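Side-chain contact in PTS system, IIabc component (Clostridium difficile, PDB 3IPJ), which is the cytoplasmic EIIB domain of a sugar transporter and probably relays phosphate, through a phosphocysteine intermediate, to incoming sugar, possibly trehalose: residues K15-D20 against Y63-G68. Sequence-based numbering, arbitrary orientation.
Sequences KIIGED and YQIILG
The last turn of helix 5-17 brings I17 above Y63 and I65 of strand 62-66 with the backbones well separated, the CA atoms of I17 and Y63 being 9.0 Å apart, so side chains alone bridge the gap. A single methyl group does most of the work. Both branches of I17 start from a CB directed at the strand, but the ethyl arm carries the contact: with chi2 at 165°, CD1 is nearly anti to CA, and the arm reaches out at almost full extension. I17 CD1 lies 4.4 Å from Y63 CD2, approaching the ring obliquely, and equally 4.4 Å from I65 CD1, meeting that residue methyl to methyl. The two strand residues, being alternate members of the same strand, point to the same side and touch each other too, with Y63 CD2 and I65 CD1 3.9 Å apart. I17 CD1 thus rests over the junction between the aromatic ring and the isoleucine. I65 turns its own methyl to this meeting point with chi2 at 105°, away from a staggered value. These van der Waals contacts are loose, and only 78 Å² is buried between the segments, yet all three residues are buried within the domain. The polar end of Y63 is satisfied elsewhere, its OH hydrogen-bonding to D44 OD1. Just beyond I17, G18 adopts positive phi and ends the helix. The contact joins helix 5-17 to one face of the four-stranded antiparallel sheet of the EIIB domain, on an inner strand flanked by 31-36 and 55-59. V36 of strand 31-36 also packs against I17 and V34 against I65, while V47 of helix 44-48 touches both I16 and Y63, linking the two helices over the sheet.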
ATOM      1  N   LYS A  15       4.878   7.982  -1.271  1.00 12.28           N
ATOM      2  CA  LYS A  15       5.992   8.775  -1.633  1.00 11.74           C
ATOM      3  C   LYS A  15       7.233   7.958  -2.088  1.00 14.90           C
ATOM      4  O   LYS A  15       7.932   8.331  -3.033  1.00 14.88           O
ATOM      5  CB  LYS A  15       6.405   9.642  -0.494  1.00 14.44           C
ATOM      6  CG  LYS A  15       7.509  10.615  -0.905  1.00 15.80           C
ATOM      7  CD  LYS A  15       7.938  11.488   0.308  1.00 19.79           C
ATOM      8  CE  LYS A  15       8.248  10.573   1.527  1.00 24.60           C
ATOM      9  NZ  LYS A  15       7.915  11.074   2.920  1.00 21.49           N
ATOM     10  N   ILE A  16       7.507   6.846  -1.423  1.00 11.76           N
ATOM     11  CA  ILE A  16       8.632   6.061  -1.833  1.00 10.87           C
ATOM     12  C   ILE A  16       8.387   5.259  -3.142  1.00 11.23           C
ATOM     13  O   ILE A  16       9.291   5.106  -3.968  1.00 13.39           O
ATOM     14  CB  ILE A  16       9.000   5.130  -0.687  1.00 11.34           C
ATOM     15  CG1 ILE A  16       9.360   5.953   0.558  1.00 12.46           C
ATOM     16  CG2 ILE A  16      10.174   4.257  -1.049  1.00 13.11           C
ATOM     17  CD1 ILE A  16       9.279   5.094   1.841  1.00 14.88           C
ATOM     18  N   ILE A  17       7.185   4.737  -3.322  1.00 10.31           N
ATOM     19  CA  ILE A  17       6.849   3.947  -4.535  1.00 10.27           C
ATOM     20  C   ILE A  17       6.743   4.931  -5.706  1.00 10.92           C
ATOM     21  O   ILE A  17       7.238   4.680  -6.792  1.00 12.81           O
ATOM     22  CB  ILE A  17       5.530   3.190  -4.301  1.00 11.70           C
ATOM     23  CG1 ILE A  17       5.710   2.161  -3.166  1.00 10.98           C
ATOM     24  CG2 ILE A  17       4.926   2.596  -5.602  1.00 11.02           C
ATOM     25  CD1 ILE A  17       4.375   1.602  -2.603  1.00 10.76           C
ATOM     26  N   GLY A  18       6.161   6.092  -5.475  1.00 10.22           N
ATOM     27  CA  GLY A  18       5.948   7.078  -6.523  1.00  9.19           C
ATOM     28  C   GLY A  18       4.476   7.072  -6.870  1.00 11.45           C
ATOM     29  O   GLY A  18       3.963   6.048  -7.323  1.00 10.98           O
ATOM     30  N   GLU A  19       3.783   8.208  -6.749  1.00 13.83           N
ATOM     31  CA  GLU A  19       2.341   8.166  -6.990  1.00 15.59           C
ATOM     32  C   GLU A  19       1.946   7.634  -8.399  1.00 15.32           C
ATOM     33  O   GLU A  19       1.002   6.836  -8.566  1.00 14.76           O
ATOM     34  CB  GLU A  19       1.721   9.533  -6.764  1.00 20.80           C
ATOM     35  CG  GLU A  19       0.238   9.505  -7.047  1.00 29.47           C
ATOM     36  CD  GLU A  19      -0.390  10.885  -7.384  1.00 41.90           C
ATOM     37  OE1 GLU A  19       0.086  11.962  -6.848  1.00 47.50           O
ATOM     38  OE2 GLU A  19      -1.401  10.844  -8.190  1.00 44.59           O
ATOM     39  N   ASP A  20       2.664   8.100  -9.420  1.00 15.39           N
ATOM     40  CA  ASP A  20       2.300   7.750 -10.789  1.00 13.07           C
ATOM     41  C   ASP A  20       3.001   6.441 -11.209  1.00 12.79           C
ATOM     42  O   ASP A  20       2.872   5.995 -12.359  1.00 12.49           O
ATOM     43  CB  ASP A  20       2.456   8.950 -11.771  1.00 11.91           C
ATOM     44  CG  ASP A  20       3.901   9.219 -12.210  1.00 14.68           C
ATOM     45  OD1 ASP A  20       4.858   8.616 -11.606  1.00 12.94           O
ATOM     46  OD2 ASP A  20       4.090  10.043 -13.182  1.00 11.84           O
ATOM     47  N   TYR A  63       4.191  -5.334  -5.763  1.00  8.39           N
ATOM     48  CA  TYR A  63       5.053  -4.859  -4.675  1.00  8.43           C
ATOM     49  C   TYR A  63       4.289  -5.019  -3.316  1.00 10.12           C
ATOM     50  O   TYR A  63       3.309  -4.335  -3.081  1.00  9.86           O
ATOM     51  CB  TYR A  63       5.401  -3.393  -4.942  1.00  8.29           C
ATOM     52  CG  TYR A  63       6.606  -2.939  -4.164  1.00 10.84           C
ATOM     53  CD1 TYR A  63       7.877  -3.189  -4.643  1.00 11.23           C
ATOM     54  CD2 TYR A  63       6.472  -2.302  -2.918  1.00 11.60           C
ATOM     55  CE1 TYR A  63       8.995  -2.786  -3.947  1.00 11.82           C
ATOM     56  CE2 TYR A  63       7.573  -1.901  -2.178  1.00 11.11           C
ATOM     57  CZ  TYR A  63       8.836  -2.138  -2.698  1.00 12.11           C
ATOM     58  OH  TYR A  63       9.955  -1.726  -2.030  1.00 12.97           O
ATOM     59  N   GLN A  64       4.738  -5.939  -2.437  1.00  9.73           N
ATOM     60  CA  GLN A  64       3.953  -6.346  -1.298  1.00  9.24           C
ATOM     61  C   GLN A  64       4.646  -5.776  -0.043  1.00 10.66           C
ATOM     62  O   GLN A  64       5.863  -5.956   0.137  1.00 10.54           O
ATOM     63  CB  GLN A  64       3.838  -7.849  -1.266  1.00  7.75           C
ATOM     64  CG  GLN A  64       3.327  -8.358  -2.600  1.00  8.33           C
ATOM     65  CD  GLN A  64       3.131  -9.882  -2.609  1.00 10.45           C
ATOM     66  OE1 GLN A  64       3.208 -10.531  -1.563  1.00 11.43           O
ATOM     67  NE2 GLN A  64       2.882 -10.461  -3.801  1.00 11.56           N
ATOM     68  N   ILE A  65       3.878  -5.070   0.792  1.00  8.73           N
ATOM     69  CA  ILE A  65       4.419  -4.502   1.994  1.00  8.99           C
ATOM     70  C   ILE A  65       3.738  -5.200   3.126  1.00  9.78           C
ATOM     71  O   ILE A  65       2.511  -5.111   3.256  1.00 10.64           O
ATOM     72  CB  ILE A  65       4.057  -3.039   2.075  1.00  8.61           C
ATOM     73  CG1 ILE A  65       4.667  -2.329   0.839  1.00 11.94           C
ATOM     74  CG2 ILE A  65       4.467  -2.443   3.410  1.00 10.87           C
ATOM     75  CD1 ILE A  65       3.656  -2.002  -0.185  1.00 14.48           C
ATOM     76  N   ILE A  66       4.514  -5.928   3.935  1.00  9.11           N
ATOM     77  CA  ILE A  66       3.910  -6.701   5.024  1.00  9.97           C
ATOM     78  C   ILE A  66       3.674  -5.750   6.209  1.00  9.48           C
ATOM     79  O   ILE A  66       4.629  -5.182   6.753  1.00  9.30           O
ATOM     80  CB  ILE A  66       4.772  -7.850   5.517  1.00 10.67           C
ATOM     81  CG1 ILE A  66       5.369  -8.655   4.343  1.00 11.22           C
ATOM     82  CG2 ILE A  66       3.935  -8.723   6.466  1.00  8.87           C
ATOM     83  CD1 ILE A  66       6.437  -9.723   4.796  1.00 11.37           C
ATOM     84  N   LEU A  67       2.403  -5.565   6.583  1.00  9.26           N
ATOM     85  CA  LEU A  67       2.034  -4.684   7.698  1.00 10.08           C
ATOM     86  C   LEU A  67       1.441  -5.467   8.897  1.00  9.91           C
ATOM     87  O   LEU A  67       1.457  -4.962  10.034  1.00 10.23           O
ATOM     88  CB  LEU A  67       1.030  -3.623   7.185  1.00 10.05           C
ATOM     89  CG  LEU A  67       1.689  -2.589   6.281  1.00  8.69           C
ATOM     90  CD1 LEU A  67       0.635  -1.869   5.554  1.00 10.15           C
ATOM     91  CD2 LEU A  67       2.456  -1.563   7.131  1.00  7.67           C
ATOM     92  N   GLY A  68       0.951  -6.681   8.672  1.00 10.26           N
ATOM     93  CA  GLY A  68       0.375  -7.458   9.760  1.00 11.92           C
ATOM     94  C   GLY A  68      -1.138  -7.259   9.775  1.00 13.16           C
ATOM     95  O   GLY A  68      -1.692  -6.303   9.185  1.00 12.74           O
TER